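Class D beta-lactamase (Fusobacterium nucleatum subsp. polymorphum, PDB 4IED) probably hydrolyses beta-lactam antibiotics such as penicillins, opening the lactam ring to give a substituted beta-amino acid. Local coordinates at residues Leu160-Ser165 with Ile221-Ile226. Sequence-based numbering, arbitrary orientation.
Sequences LLNLLS and IYSFAI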
loop_
_atom_site.group_PDB
_atom_site.type_symbol
_atom_site.label_atom_id
_atom_site.label_comp_id
_atom_site.label_asym_id
_atom_site.label_seq_id
_atom_site.Cartn_x
_atom_site.Cartn_y
_atom_site.Cartn_z
ATOM N N LEU A 160 5.962 -8.151 2.773
ATOM C CA LEU A 160 6.789 -7.027 2.463
ATOM C C LEU A 160 6.739 -5.944 3.537
ATOM O O LEU A 160 7.752 -5.314 3.915
ATOM C CB LEU A 160 6.468 -6.386 1.138
ATOM C CG LEU A 160 6.947 -7.053 -0.114
ATOM C CD1 LEU A 160 6.198 -6.474 -1.321
ATOM C CD2 LEU A 160 8.427 -6.951 -0.258
ATOM N N LEU A 161 5.550 -5.707 4.062
ATOM C CA LEU A 161 5.329 -4.612 5.022
ATOM C C LEU A 161 5.937 -4.999 6.370
ATOM O O LEU A 161 6.463 -4.144 7.055
ATOM C CB LEU A 161 3.840 -4.324 5.136
ATOM C CG LEU A 161 3.318 -3.622 3.909
ATOM C CD1 LEU A 161 1.783 -3.717 3.848
ATOM C CD2 LEU A 161 3.728 -2.138 3.732
ATOM N N ASN A 162 5.846 -6.267 6.744
ATOM C CA ASN A 162 6.522 -6.744 7.951
ATOM C C ASN A 162 8.019 -6.435 7.889
ATOM O O ASN A 162 8.646 -5.954 8.851
ATOM C CB ASN A 162 6.255 -8.222 8.172
ATOM C CG ASN A 162 7.069 -8.724 9.371
ATOM O OD1 ASN A 162 6.920 -8.270 10.482
ATOM N ND2 ASN A 162 7.889 -9.607 9.092
ATOM N N LEU A 163 8.610 -6.683 6.759
ATOM C CA LEU A 163 10.051 -6.375 6.561
ATOM C C LEU A 163 10.340 -4.836 6.531
ATOM O O LEU A 163 11.288 -4.345 7.163
ATOM C CB LEU A 163 10.598 -7.058 5.324
ATOM C CG LEU A 163 10.576 -8.568 5.373
ATOM C CD1 LEU A 163 10.843 -9.139 3.952
ATOM C CD2 LEU A 163 11.483 -9.106 6.427
ATOM N N LEU A 164 9.567 -4.113 5.747
ATOM C CA LEU A 164 9.732 -2.664 5.670
ATOM C C LEU A 164 9.669 -2.012 7.060
ATOM O O LEU A 164 10.474 -1.154 7.397
ATOM C CB LEU A 164 8.617 -2.030 4.785
ATOM C CG LEU A 164 8.688 -0.499 4.635
ATOM C CD1 LEU A 164 10.051 0.043 4.124
ATOM C CD2 LEU A 164 7.558 0.019 3.766
ATOM N N SER A 165 8.706 -2.425 7.871
ATOM C CA SER A 165 8.417 -1.807 9.190
ATOM C C SER A 165 9.642 -1.971 10.142
ATOM O O SER A 165 9.806 -1.234 11.047
ATOM C CB SER A 165 7.199 -2.460 9.838
ATOM O OG SER A 165 7.471 -3.777 10.235
ATOM N N ILE A 221 4.507 -5.315 16.287
ATOM C CA ILE A 221 4.192 -4.723 14.947
ATOM C C ILE A 221 3.203 -5.643 14.289
ATOM O O ILE A 221 3.429 -6.828 14.158
ATOM C CB ILE A 221 5.402 -4.614 13.997
ATOM C CG1 ILE A 221 6.516 -3.844 14.684
ATOM C CG2 ILE A 221 4.989 -3.965 12.717
ATOM C CD1 ILE A 221 7.817 -3.768 13.925
ATOM N N TYR A 222 2.048 -5.051 13.882
ATOM C CA TYR A 222 0.970 -5.763 13.183
ATOM C C TYR A 222 0.937 -5.289 11.775
ATOM O O TYR A 222 0.572 -4.145 11.527
ATOM C CB TYR A 222 -0.385 -5.514 13.870
ATOM C CG TYR A 222 -0.415 -5.829 15.336
ATOM C CD1 TYR A 222 0.010 -4.851 16.246
ATOM C CD2 TYR A 222 -0.914 -7.044 15.833
ATOM C CE1 TYR A 222 0.001 -5.047 17.604
ATOM C CE2 TYR A 222 -0.819 -7.254 17.220
ATOM C CZ TYR A 222 -0.382 -6.269 18.079
ATOM O OH TYR A 222 -0.315 -6.480 19.504
ATOM N N SER A 223 1.349 -6.148 10.827
ATOM C CA SER A 223 1.345 -5.742 9.428
ATOM C C SER A 223 0.039 -6.266 8.815
ATOM O O SER A 223 -0.448 -7.341 9.172
ATOM C CB SER A 223 2.489 -6.375 8.695
ATOM O OG SER A 223 3.719 -5.770 9.165
ATOM N N PHE A 224 -0.559 -5.490 7.940
ATOM C CA PHE A 224 -1.911 -5.851 7.462
ATOM C C PHE A 224 -2.088 -5.450 6.013
ATOM O O PHE A 224 -1.472 -4.603 5.413
ATOM C CB PHE A 224 -2.998 -5.172 8.286
ATOM C CG PHE A 224 -3.046 -3.659 8.113
ATOM C CD1 PHE A 224 -3.789 -3.065 7.063
ATOM C CD2 PHE A 224 -2.398 -2.842 9.022
ATOM C CE1 PHE A 224 -3.825 -1.714 6.906
ATOM C CE2 PHE A 224 -2.450 -1.468 8.852
ATOM C CZ PHE A 224 -3.142 -0.925 7.785
ATOM N N ALA A 225 -3.019 -6.230 5.409
ATOM C CA ALA A 225 -3.650 -5.959 4.076
ATOM C C ALA A 225 -5.078 -6.427 3.972
ATOM O O ALA A 225 -5.351 -7.586 4.306
ATOM C CB ALA A 225 -2.831 -6.624 2.985
ATOM N N ILE A 226 -5.905 -5.494 3.511
ATOM C CA ILE A 226 -7.302 -5.821 3.173
ATOM C C ILE A 226 -7.470 -5.452 1.724
ATOM O O ILE A 226 -6.940 -4.480 1.203
ATOM C CB ILE A 226 -8.292 -5.065 4.072
ATOM C CG1 ILE A 226 -9.763 -5.587 3.887
ATOM C CG2 ILE A 226 -8.274 -3.560 3.881
ATOM C CD1 ILE A 226 -10.633 -5.074 5.002
#
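With OG of Ser-223 anti to its own carbonyl carbon (chi1 -70°), the hydroxyl is set against the helix backbone at Asn-162. Ser-165 turns its OG between its backbone N and carbonyl carbon (chi1 69°), which lets it bond back to Asn-162 O within the helix, at 2.8 Å and from well above the carbonyl plane. The bonded hydroxyl then lies against Ile-221, with Ser-165 OG 3.5 Å from Ile-221 CG2 and 3.7 Å from Ile-221 CD1, so both methyls of the isoleucine reach the same oxygen. One turn back, Ser-223 OG sits 3.2 Å from Asn-162 CA, close over the helix backbone. Leu-161 closes the far end of the contact: its CD1 meets the strand backbone, 3.7 Å from Phe-224 O, while the phenylalanine ring leaves from the other face of the strand to meet Phe-211 and Val-243. The segment axes approach to 7.8 Å and run roughly antiparallel, at 144°. Trp-214 of the adjoining strand touches both serines, and Lys-180 NZ donates a hydrogen bond to Ser-165 O. Helix 154-165 thus packs on one face of the antiparallel sheet, over strand 221-229, and helix 238-249 lies against the other, the layering of helices about a central sheet that marks the serine beta-lactamase and penicillin-binding protein transpeptidase fold.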